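Side-chain contacts in beta-N-acetylhexosaminidase (Beutenbergia cavernae, PDB 5BU9), which probably hydrolyses terminal non-reducing N-acetyl-D-hexosamine residues from N-acetyl-beta-D-hexosaminides, as a glycoside hydrolase of family 3: residues G38-A43 and E58-A63; D135-P140 and P147-F152; A233-I238 and R248-D253; A314-Q317 and D321-A324. All coordinates share one frame; numbering follows the deposited sequence.

Interaction 1 of 4, residues G38-A43 and E58-A63; sequences GNVFLA and EQLTAA
V40 and L42 meet L60 through methyl groups alone; the flat groups of this region lie on the far side of strand 39-43, where the F41 side chain touches M16, A77, D79 and L130, and the N39 amide binds F15 O through ND2 and K337 NZ through OD1. The division illustrates how a barrel strand serves two environments, with one side turned inward and the other toward the helical layer.

On the helix-facing side L60 makes the contact from the helix. Its CD1 lies 3.9 Å from V40 CG2 and 4.1 Å from L42 CD1, so one methyl bears on two strand residues spaced two apart. An extended second torsion (chi2 171°) carries that methyl to the far end of the leucine and across the gap. L42 reaches it less directly: its CB leaves the backbone neither toward nor away from the helix, and the outer torsion (chi2 68°) turns CD1 back to L60. Both pairs approach at a slant, and the backbones remain well apart, with V40 CA 8.0 Å from L60 CA.

Neighbours close this hydrophobic layer. T28 and I32 of helix 26-35 touch V40, L29 of the same helix touches L60, and V76 meets both strand residues. Strand 39-43, helix 50-61 and the adjoining parallel strand 75-82 thus form a beta-alpha-beta crossover of the TIM barrel.

Interaction 2 of 4, residues D135-P140 and P147-F152; sequences DVVASP and PPIGYF
D135, V137, I149 and G150 meet across one long excursion of the TIM barrel, the chain between strand 128-129 and helix 160-176. Such loops follow the C-terminal ends of the parallel strands, the end at which TIM-barrel enzymes carry their active sites, and this one shows how an irregular segment can be packed against itself without secondary structure.

The apolar part joins V137 to I149 and G150. V137 CG2 stands 4.0 Å from I149 CG2, and the two side chains run past one another in opposite directions. The same valine methyl also lies 4.0 Å from G150 N, a van der Waals neighbour; the amide itself donates to N146 OD1. Here the backbones draw nearest, with V137 CA 6.4 Å from G150 CA. E155 touches both V137 and I149.

Polar bonding around D135 is supplied from elsewhere. Its OD1 accepts the backbone N-H of L189 and its OD2 is hydrogen-bonded to H185 ND1, so both carboxylate oxygens are engaged, and the group is tied to the neighbouring strand 180-186 and the loop after it. Within 147-152, F152 N donates to I149 O at 3.1 Å, closing a turn that begins at the isoleucine.

The remaining contact is mixed in kind, a carboxylate against an aliphatic branch at roughly a right angle. I149 bends at its outer torsion (chi2 -49°), which leaves CG1 and CD1 equally near D135 OD2, each at 3.4 Å.

Interaction 3 of 4, residues A233-I238 and R248-D253; sequences AVYSQI and REIVSD
I238 and I250 bring their backbones to 7.2 Å between CA atoms, the first from a turn closed by I238 N donating to Y235 O, the second from a helix start with a wider pi-type turn, where R248 O accepts from both S252 N and D253 N.

The two isoleucines carry the contact. Their side chains cross almost perpendicularly, I238 CG2 resting on I250 CG1 at 3.6 Å and a little farther from CD1, at 4.1 Å. I250 is extended beyond CG1 (chi2 179°), which lets CD1 travel on toward the aromatic residue behind and stop 4.3 Å from Y235 CD1, approaching the ring obliquely. Y235 is fixed at its other end, where OH is hydrogen-bonded to G188 O and to S231 OG, so the ring links this packing to the loop after strand 180-186.

In the TIM barrel, helix 248-258 is the connection between strands 227-230 and 264-267. The excursion that leaves the first of these strands includes the short strand 234-235, paired in parallel with 203-204 outside the barrel sheet, and folds back over the beginning of the helix. A244, in the intervening loop, touches both Y235 and I250.

Toward solvent the chemistry changes. The stretched E249 chain, with CG anti to N (chi1 180°), brings OE1 and OE2 each to 3.8 Å from I238 O, an approach of acceptors that is probably slightly unfavourable.

Interaction 4 of 4, residues A314-Q317 and D321-A324; sequences AKAQ and DFAA
K315 lies across the ring of F322, an aliphatic lysine stem used as a lid for an aromatic face. In this CH-pi contact K315 CD sits 3.7 Å from the ring centroid and only 13° off the ring normal, almost directly above the centre. Its neighbours along the stem share the work: CG is 3.6 Å from F322 CD2, while CE reaches F322 CD1 at 3.6 Å on the other flank. The stem is stretched from its root (chi1 -177°) and turns only at the last torsion (chi4 73°), which lifts NZ away from the hydrocarbon contact.

Among apolar and backbone neighbours, A316 approaches the same ring at its edge, near the ring plane, with A316 N 3.7 Å from F322 CD2. The two alanines then allow the helices to come close: A316 CA and A323 CA are 4.2 Å apart, and A323 CB touches A316 O at 3.4 Å. I286 and I289 of helix 281-291 add further contacts to F322, burying it, and L7 packs on A316.

Charged and polar partners lie just beyond. NZ of K315 has long, weak ion pairs with D319 and E290, while the other carboxylate oxygen of D319, OD1, accepts the backbone N-H of F322, which probably steadies the start of the second helix.

Helices 305-318 and 320-336 follow one another with D319 between them, a tight alpha-alpha junction whose closest point here is the alanine pair, with K315 and F322 packed beside it.

Interactions 1 and 2 are wholly buried, interactions 3 and 4 only partly, but burial alone does not set the chemistry. Interaction 1, between strand and helix in the barrel wall, is purely aliphatic; interaction 2, within one loop on the opposite side of the chain's centre, admits a carboxylate whose oxygens are bonded elsewhere. Interactions 2 and 3 approach to about 6 Å between nearest atoms, and both lean on the loop after strand 180-186, through L189 and G188. Interactions 3 and 4 both reach E290 of helix 281-291: its O binds R248, while its carboxylate pairs weakly with K315. Interaction 4 alone joins two consecutive helices and uses an aromatic face.

Interaction 1 of 4, residues G38-A43 and E58-A63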
loop_
_atom_site.group_PDB
_atom_site.type_symbol
_atom_site.label_atom_id
_atom_site.label_comp_id
_atom_site.label_asym_id
_atom_site.label_seq_id
_atom_site.Cartn_x
_atom_site.Cartn_y
_atom_site.Cartn_z
ATOM N N GLY A 38 -9.603 -5.803 9.103
ATOM C CA GLY A 38 -9.609 -4.531 9.805
ATOM C C GLY A 38 -9.342 -3.309 8.946
ATOM O O GLY A 38 -9.354 -2.176 9.447
ATOM N N ASN A 39 -9.137 -3.526 7.644
ATOM C CA ASN A 39 -8.826 -2.439 6.740
ATOM C C ASN A 39 -9.454 -2.711 5.386
ATOM O O ASN A 39 -9.593 -3.862 5.002
ATOM C CB ASN A 39 -7.318 -2.264 6.582
ATOM C CG ASN A 39 -6.584 -2.274 7.907
ATOM O OD1 ASN A 39 -6.647 -1.316 8.668
ATOM N ND2 ASN A 39 -5.881 -3.371 8.190
ATOM N N VAL A 40 -9.817 -1.645 4.664
ATOM C CA VAL A 40 -10.403 -1.785 3.347
ATOM C C VAL A 40 -9.734 -0.880 2.323
ATOM O O VAL A 40 -9.036 0.078 2.650
ATOM C CB VAL A 40 -11.917 -1.532 3.382
ATOM C CG1 VAL A 40 -12.599 -2.567 4.245
ATOM C CG2 VAL A 40 -12.197 -0.162 3.922
ATOM N N PHE A 41 -9.964 -1.218 1.069
ATOM C CA PHE A 41 -9.366 -0.527 -0.037
ATOM C C PHE A 41 -10.437 -0.350 -1.109
ATOM O O PHE A 41 -11.076 -1.313 -1.501
ATOM C CB PHE A 41 -8.174 -1.318 -0.588
ATOM C CG PHE A 41 -7.662 -0.793 -1.880
ATOM C CD1 PHE A 41 -6.762 0.262 -1.904
ATOM C CD2 PHE A 41 -8.101 -1.324 -3.088
ATOM C CE1 PHE A 41 -6.293 0.768 -3.126
ATOM C CE2 PHE A 41 -7.633 -0.837 -4.303
ATOM C CZ PHE A 41 -6.727 0.224 -4.315
ATOM N N LEU A 42 -10.636 0.865 -1.595
ATOM C CA LEU A 42 -11.607 1.094 -2.685
ATOM C C LEU A 42 -10.936 0.982 -4.051
ATOM O O LEU A 42 -10.024 1.763 -4.355
ATOM C CB LEU A 42 -12.271 2.467 -2.522
ATOM C CG LEU A 42 -13.483 2.485 -1.589
ATOM C CD1 LEU A 42 -13.123 2.239 -0.171
ATOM C CD2 LEU A 42 -14.227 3.810 -1.719
ATOM N N ALA A 43 -11.389 0.021 -4.867
ATOM C CA ALA A 43 -10.693 -0.369 -6.099
ATOM C C ALA A 43 -11.411 0.110 -7.342
ATOM O O ALA A 43 -12.585 0.458 -7.282
ATOM C CB ALA A 43 -10.537 -1.873 -6.174
ATOM N N GLU A 58 -19.274 4.683 4.511
ATOM C CA GLU A 58 -20.130 4.618 5.694
ATOM C C GLU A 58 -20.637 3.180 5.921
ATOM O O GLU A 58 -20.676 2.715 7.053
ATOM C CB GLU A 58 -21.302 5.626 5.577
ATOM C CG GLU A 58 -22.712 5.109 5.967
ATOM C CD GLU A 58 -22.867 4.744 7.453
ATOM O OE1 GLU A 58 -21.977 5.094 8.272
ATOM O OE2 GLU A 58 -23.881 4.084 7.797
ATOM N N GLN A 59 -21.005 2.473 4.855
ATOM C CA GLN A 59 -21.458 1.091 4.977
ATOM C C GLN A 59 -20.368 0.157 5.494
ATOM O O GLN A 59 -20.637 -0.810 6.227
ATOM C CB GLN A 59 -21.943 0.570 3.633
ATOM C CG GLN A 59 -23.043 1.360 2.988
ATOM C CD GLN A 59 -23.532 0.687 1.712
ATOM O OE1 GLN A 59 -23.981 -0.469 1.734
ATOM N NE2 GLN A 59 -23.430 1.398 0.592
ATOM N N LEU A 60 -19.140 0.437 5.077
ATOM C CA LEU A 60 -18.002 -0.380 5.467
ATOM C C LEU A 60 -17.694 -0.098 6.934
ATOM O O LEU A 60 -17.481 -1.020 7.708
ATOM C CB LEU A 60 -16.783 -0.107 4.570
ATOM C CG LEU A 60 -16.952 -0.352 3.045
ATOM C CD1 LEU A 60 -15.753 0.157 2.249
ATOM C CD2 LEU A 60 -17.123 -1.820 2.786
ATOM N N THR A 61 -17.686 1.174 7.329
ATOM C CA THR A 61 -17.272 1.489 8.688
ATOM C C THR A 61 -18.380 1.047 9.637
ATOM O O THR A 61 -18.136 0.795 10.803
ATOM C CB THR A 61 -16.941 2.997 8.891
ATOM O OG1 THR A 61 -18.038 3.802 8.466
ATOM C CG2 THR A 61 -15.714 3.389 8.096
ATOM N N ALA A 62 -19.595 0.911 9.113
ATOM C CA ALA A 62 -20.715 0.464 9.938
ATOM C C ALA A 62 -20.549 -1.009 10.334
ATOM O O ALA A 62 -21.244 -1.505 11.206
ATOM C CB ALA A 62 -22.026 0.678 9.213
ATOM N N ALA A 63 -19.630 -1.712 9.687
ATOM C CA ALA A 63 -19.418 -3.106 10.011
ATOM C C ALA A 63 -18.415 -3.236 11.137
ATOM O O ALA A 63 -18.221 -4.330 11.645
ATOM C CB ALA A 63 -18.946 -3.883 8.783
#

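Interaction 2 of 4, residues D135-P140 and P147-F152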
loop_
_atom_site.group_PDB
_atom_site.type_symbol
_atom_site.label_atom_id
_atom_site.label_comp_id
_atom_site.label_asym_id
_atom_site.label_seq_id
_atom_site.Cartn_x
_atom_site.Cartn_y
_atom_site.Cartn_z
ATOM N N ASP A 135 9.295 5.574 -6.537
ATOM C CA ASP A 135 10.107 4.821 -7.458
ATOM C C ASP A 135 10.883 5.832 -8.274
ATOM O O ASP A 135 10.359 6.892 -8.575
ATOM C CB ASP A 135 9.249 3.946 -8.393
ATOM C CG ASP A 135 8.509 2.846 -7.665
ATOM O OD1 ASP A 135 9.129 2.126 -6.836
ATOM O OD2 ASP A 135 7.297 2.703 -7.947
ATOM N N VAL A 136 12.118 5.520 -8.638
ATOM C CA VAL A 136 12.877 6.412 -9.502
ATOM C C VAL A 136 13.087 5.756 -10.854
ATOM O O VAL A 136 13.596 4.649 -10.914
ATOM C CB VAL A 136 14.216 6.796 -8.857
ATOM C CG1 VAL A 136 14.998 7.649 -9.789
ATOM C CG2 VAL A 136 13.976 7.556 -7.580
ATOM N N VAL A 137 12.700 6.435 -11.932
ATOM C CA VAL A 137 12.908 5.926 -13.282
ATOM C C VAL A 137 14.283 6.462 -13.719
ATOM O O VAL A 137 14.679 7.536 -13.302
ATOM C CB VAL A 137 11.736 6.332 -14.217
ATOM C CG1 VAL A 137 11.994 5.961 -15.658
ATOM C CG2 VAL A 137 10.467 5.645 -13.780
ATOM N N ALA A 138 15.021 5.707 -14.533
ATOM C CA ALA A 138 16.438 6.020 -14.788
ATOM C C ALA A 138 16.640 7.320 -15.538
ATOM O O ALA A 138 17.581 8.052 -15.254
ATOM C CB ALA A 138 17.103 4.885 -15.564
ATOM N N SER A 139 15.754 7.570 -16.509
ATOM C CA SER A 139 15.851 8.717 -17.418
ATOM C C SER A 139 14.548 8.854 -18.206
ATOM O O SER A 139 13.810 7.879 -18.345
ATOM C CB SER A 139 17.025 8.555 -18.379
ATOM O OG SER A 139 16.736 7.549 -19.346
ATOM N N PRO A 140 14.257 10.063 -18.722
ATOM C CA PRO A 140 13.010 10.211 -19.483
ATOM C C PRO A 140 12.964 9.334 -20.761
ATOM O O PRO A 140 11.874 8.901 -21.150
ATOM C CB PRO A 140 12.964 11.725 -19.820
ATOM C CG PRO A 140 14.370 12.257 -19.533
ATOM C CD PRO A 140 14.918 11.357 -18.445
ATOM N N PRO A 147 7.244 -0.758 -17.625
ATOM C CA PRO A 147 5.782 -0.894 -17.728
ATOM C C PRO A 147 4.959 -0.413 -16.505
ATOM O O PRO A 147 3.931 0.221 -16.725
ATOM C CB PRO A 147 5.592 -2.420 -17.972
ATOM C CG PRO A 147 6.909 -2.837 -18.634
ATOM C CD PRO A 147 7.936 -2.042 -17.840
ATOM N N PRO A 148 5.387 -0.681 -15.255
ATOM C CA PRO A 148 4.483 -0.198 -14.189
ATOM C C PRO A 148 4.511 1.313 -13.911
ATOM O O PRO A 148 3.474 1.919 -13.602
ATOM C CB PRO A 148 4.965 -0.961 -12.937
ATOM C CG PRO A 148 6.366 -1.328 -13.208
ATOM C CD PRO A 148 6.447 -1.554 -14.724
ATOM N N ILE A 149 5.674 1.933 -13.970
ATOM C CA ILE A 149 5.748 3.319 -13.518
ATOM C C ILE A 149 5.946 4.255 -14.716
ATOM O O ILE A 149 5.095 5.085 -15.015
ATOM C CB ILE A 149 6.871 3.517 -12.478
ATOM C CG1 ILE A 149 6.742 2.528 -11.295
ATOM C CG2 ILE A 149 6.903 5.002 -12.005
ATOM C CD1 ILE A 149 5.328 2.466 -10.669
ATOM N N GLY A 150 7.092 4.125 -15.377
ATOM C CA GLY A 150 7.460 5.034 -16.440
ATOM C C GLY A 150 6.406 5.130 -17.532
ATOM O O GLY A 150 6.050 6.214 -17.951
ATOM N N TYR A 151 5.916 3.974 -17.987
ATOM C CA TYR A 151 4.956 3.894 -19.089
ATOM C C TYR A 151 3.730 4.766 -18.820
ATOM O O TYR A 151 3.169 5.344 -19.739
ATOM C CB TYR A 151 4.518 2.433 -19.323
ATOM C CG TYR A 151 3.542 2.288 -20.465
ATOM C CD1 TYR A 151 3.984 2.281 -21.798
ATOM C CD2 TYR A 151 2.170 2.169 -20.220
ATOM C CE1 TYR A 151 3.072 2.181 -22.851
ATOM C CE2 TYR A 151 1.262 2.065 -21.264
ATOM C CZ TYR A 151 1.710 2.070 -22.572
ATOM O OH TYR A 151 0.794 1.954 -23.591
ATOM N N PHE A 152 3.347 4.855 -17.545
ATOM C CA PHE A 152 2.122 5.509 -17.116
ATOM C C PHE A 152 2.354 6.888 -16.511
ATOM O O PHE A 152 1.424 7.482 -15.966
ATOM C CB PHE A 152 1.402 4.634 -16.082
ATOM C CG PHE A 152 0.752 3.401 -16.660
ATOM C CD1 PHE A 152 -0.354 3.513 -17.515
ATOM C CD2 PHE A 152 1.229 2.129 -16.330
ATOM C CE1 PHE A 152 -0.967 2.381 -18.031
ATOM C CE2 PHE A 152 0.631 0.983 -16.845
ATOM C CZ PHE A 152 -0.482 1.106 -17.703
#

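Interaction 3 of 4, residues A233-I238 and R248-D253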
loop_
_atom_site.group_PDB
_atom_site.type_symbol
_atom_site.label_atom_id
_atom_site.label_comp_id
_atom_site.label_asym_id
_atom_site.label_seq_id
_atom_site.Cartn_x
_atom_site.Cartn_y
_atom_site.Cartn_z
ATOM N N ALA A 233 8.520 -7.695 -7.283
ATOM C CA ALA A 233 9.602 -8.018 -8.212
ATOM C C ALA A 233 10.731 -8.760 -7.498
ATOM O O ALA A 233 10.886 -8.638 -6.286
ATOM C CB ALA A 233 10.137 -6.735 -8.863
ATOM N N VAL A 234 11.518 -9.529 -8.244
ATOM C CA VAL A 234 12.699 -10.172 -7.670
ATOM C C VAL A 234 13.893 -9.282 -7.966
ATOM O O VAL A 234 14.104 -8.910 -9.118
ATOM C CB VAL A 234 12.912 -11.579 -8.224
ATOM C CG1 VAL A 234 14.162 -12.125 -7.643
ATOM C CG2 VAL A 234 11.729 -12.495 -7.852
ATOM N N TYR A 235 14.646 -8.904 -6.934
ATOM C CA TYR A 235 15.765 -7.955 -7.099
ATOM C C TYR A 235 17.103 -8.695 -7.051
ATOM O O TYR A 235 17.622 -8.947 -5.978
ATOM C CB TYR A 235 15.725 -6.842 -6.013
ATOM C CG TYR A 235 14.548 -5.923 -6.242
ATOM C CD1 TYR A 235 13.261 -6.294 -5.842
ATOM C CD2 TYR A 235 14.703 -4.722 -6.946
ATOM C CE1 TYR A 235 12.142 -5.476 -6.129
ATOM C CE2 TYR A 235 13.594 -3.895 -7.233
ATOM C CZ TYR A 235 12.324 -4.277 -6.809
ATOM O OH TYR A 235 11.254 -3.467 -7.057
ATOM N N SER A 236 17.644 -9.014 -8.224
ATOM C CA SER A 236 18.909 -9.728 -8.380
ATOM C C SER A 236 20.044 -9.220 -7.503
ATOM O O SER A 236 20.810 -10.012 -6.952
ATOM C CB SER A 236 19.376 -9.643 -9.825
ATOM O OG SER A 236 18.664 -10.526 -10.634
ATOM N N GLN A 237 20.156 -7.904 -7.376
ATOM C CA GLN A 237 21.338 -7.307 -6.725
ATOM C C GLN A 237 21.141 -7.055 -5.239
ATOM O O GLN A 237 22.023 -6.479 -4.590
ATOM C CB GLN A 237 21.707 -5.964 -7.382
ATOM C CG GLN A 237 21.699 -5.985 -8.904
ATOM C CD GLN A 237 22.692 -6.977 -9.452
ATOM O OE1 GLN A 237 23.801 -7.106 -8.932
ATOM N NE2 GLN A 237 22.293 -7.711 -10.488
ATOM N N ILE A 238 19.973 -7.423 -4.714
ATOM C CA ILE A 238 19.668 -7.225 -3.293
ATOM C C ILE A 238 19.320 -8.571 -2.702
ATOM O O ILE A 238 19.994 -9.040 -1.796
ATOM C CB ILE A 238 18.524 -6.200 -3.058
ATOM C CG1 ILE A 238 18.822 -4.868 -3.754
ATOM C CG2 ILE A 238 18.354 -5.951 -1.569
ATOM C CD1 ILE A 238 17.634 -3.905 -3.777
ATOM N N ARG A 248 12.698 -11.585 3.766
ATOM C CA ARG A 248 13.106 -11.090 5.075
ATOM C C ARG A 248 14.234 -10.045 4.927
ATOM O O ARG A 248 14.212 -8.993 5.577
ATOM C CB ARG A 248 13.558 -12.231 5.980
ATOM C CG ARG A 248 13.836 -11.810 7.441
ATOM C CD ARG A 248 12.538 -11.443 8.171
ATOM N NE ARG A 248 12.794 -10.904 9.497
ATOM C CZ ARG A 248 11.859 -10.623 10.400
ATOM N NH1 ARG A 248 10.590 -10.856 10.142
ATOM N NH2 ARG A 248 12.192 -10.110 11.580
ATOM N N GLU A 249 15.187 -10.301 4.037
ATOM C CA GLU A 249 16.324 -9.394 3.908
ATOM C C GLU A 249 15.932 -8.000 3.437
ATOM O O GLU A 249 16.442 -6.989 3.934
ATOM C CB GLU A 249 17.369 -9.941 2.940
ATOM C CG GLU A 249 18.521 -8.966 2.834
ATOM C CD GLU A 249 19.681 -9.510 2.063
ATOM O OE1 GLU A 249 19.585 -10.664 1.590
ATOM O OE2 GLU A 249 20.689 -8.779 1.935
ATOM N N ILE A 250 15.023 -7.935 2.475
ATOM C CA ILE A 250 14.674 -6.652 1.921
ATOM C C ILE A 250 13.759 -5.904 2.888
ATOM O O ILE A 250 13.954 -4.709 3.131
ATOM C CB ILE A 250 14.034 -6.822 0.556
ATOM C CG1 ILE A 250 15.094 -7.158 -0.497
ATOM C CG2 ILE A 250 13.246 -5.607 0.214
ATOM C CD1 ILE A 250 14.506 -7.357 -1.901
ATOM N N VAL A 251 12.770 -6.611 3.448
ATOM C CA VAL A 251 11.724 -5.962 4.269
ATOM C C VAL A 251 12.228 -5.636 5.668
ATOM O O VAL A 251 12.049 -4.507 6.160
ATOM C CB VAL A 251 10.469 -6.810 4.354
ATOM C CG1 VAL A 251 9.489 -6.177 5.293
ATOM C CG2 VAL A 251 9.841 -6.967 2.963
ATOM N N SER A 252 12.876 -6.609 6.305
ATOM C CA SER A 252 13.312 -6.444 7.674
ATOM C C SER A 252 14.754 -5.948 7.794
ATOM O O SER A 252 14.983 -5.000 8.522
ATOM C CB SER A 252 13.136 -7.755 8.450
ATOM O OG SER A 252 11.775 -7.922 8.801
ATOM N N ASP A 253 15.724 -6.559 7.110
ATOM C CA ASP A 253 17.116 -6.108 7.272
ATOM C C ASP A 253 17.354 -4.760 6.580
ATOM O O ASP A 253 17.939 -3.904 7.167
ATOM C CB ASP A 253 18.136 -7.145 6.754
ATOM C CG ASP A 253 17.962 -8.533 7.407
ATOM O OD1 ASP A 253 17.198 -8.659 8.396
ATOM O OD2 ASP A 253 18.593 -9.507 6.929
#

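Interaction 4 of 4, residues A314-Q317 and D321-A324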
loop_
_atom_site.group_PDB
_atom_site.type_symbol
_atom_site.label_atom_id
_atom_site.label_comp_id
_atom_site.label_asym_id
_atom_site.label_seq_id
_atom_site.Cartn_x
_atom_site.Cartn_y
_atom_site.Cartn_z
ATOM N N ALA A 314 -4.600 -20.046 11.595
ATOM C CA ALA A 314 -4.261 -21.426 11.933
ATOM C C ALA A 314 -2.759 -21.578 12.173
ATOM O O ALA A 314 -2.344 -22.315 13.072
ATOM C CB ALA A 314 -4.729 -22.381 10.850
ATOM N N LYS A 315 -1.930 -20.866 11.409
ATOM C CA LYS A 315 -0.486 -21.029 11.619
ATOM C C LYS A 315 -0.020 -20.366 12.938
ATOM O O LYS A 315 0.876 -20.869 13.581
ATOM C CB LYS A 315 0.299 -20.482 10.436
ATOM C CG LYS A 315 1.858 -20.678 10.549
ATOM C CD LYS A 315 2.562 -20.097 9.357
ATOM C CE LYS A 315 4.074 -20.134 9.488
ATOM N NZ LYS A 315 4.625 -21.484 9.345
ATOM N N ALA A 316 -0.657 -19.263 13.325
ATOM C CA ALA A 316 -0.387 -18.612 14.596
ATOM C C ALA A 316 -0.729 -19.570 15.719
ATOM O O ALA A 316 -0.028 -19.614 16.703
ATOM C CB ALA A 316 -1.186 -17.313 14.744
ATOM N N GLN A 317 -1.801 -20.344 15.572
ATOM C CA GLN A 317 -2.197 -21.268 16.638
ATOM C C GLN A 317 -1.227 -22.482 16.804
ATOM O O GLN A 317 -1.071 -23.008 17.904
ATOM C CB GLN A 317 -3.626 -21.750 16.393
ATOM C CG GLN A 317 -4.706 -20.677 16.568
ATOM C CD GLN A 317 -6.064 -21.116 15.987
ATOM O OE1 GLN A 317 -6.135 -21.999 15.122
ATOM N NE2 GLN A 317 -7.140 -20.500 16.463
ATOM N N ASP A 321 6.702 -19.141 16.815
ATOM C CA ASP A 321 7.518 -18.100 16.214
ATOM C C ASP A 321 6.626 -17.206 15.300
ATOM O O ASP A 321 6.727 -15.986 15.290
ATOM C CB ASP A 321 8.663 -18.695 15.403
ATOM C CG ASP A 321 9.823 -19.172 16.264
ATOM O OD1 ASP A 321 9.957 -18.731 17.432
ATOM O OD2 ASP A 321 10.617 -20.006 15.760
ATOM N N PHE A 322 5.740 -17.815 14.532
ATOM C CA PHE A 322 4.885 -17.058 13.624
ATOM C C PHE A 322 3.859 -16.249 14.431
ATOM O O PHE A 322 3.528 -15.128 14.076
ATOM C CB PHE A 322 4.187 -18.009 12.639
ATOM C CG PHE A 322 3.350 -17.302 11.597
ATOM C CD1 PHE A 322 3.953 -16.659 10.522
ATOM C CD2 PHE A 322 1.966 -17.270 11.698
ATOM C CE1 PHE A 322 3.182 -16.004 9.553
ATOM C CE2 PHE A 322 1.199 -16.617 10.745
ATOM C CZ PHE A 322 1.808 -15.962 9.688
ATOM N N ALA A 323 3.339 -16.837 15.503
ATOM C CA ALA A 323 2.440 -16.130 16.422
ATOM C C ALA A 323 3.086 -14.848 16.944
ATOM O O ALA A 323 2.410 -13.823 17.028
ATOM C CB ALA A 323 2.017 -17.044 17.621
ATOM N N ALA A 324 4.375 -14.903 17.290
ATOM C CA ALA A 324 5.046 -13.743 17.863
ATOM C C ALA A 324 5.217 -12.690 16.773
ATOM O O ALA A 324 5.051 -11.492 17.022
ATOM C CB ALA A 324 6.406 -14.128 18.506
#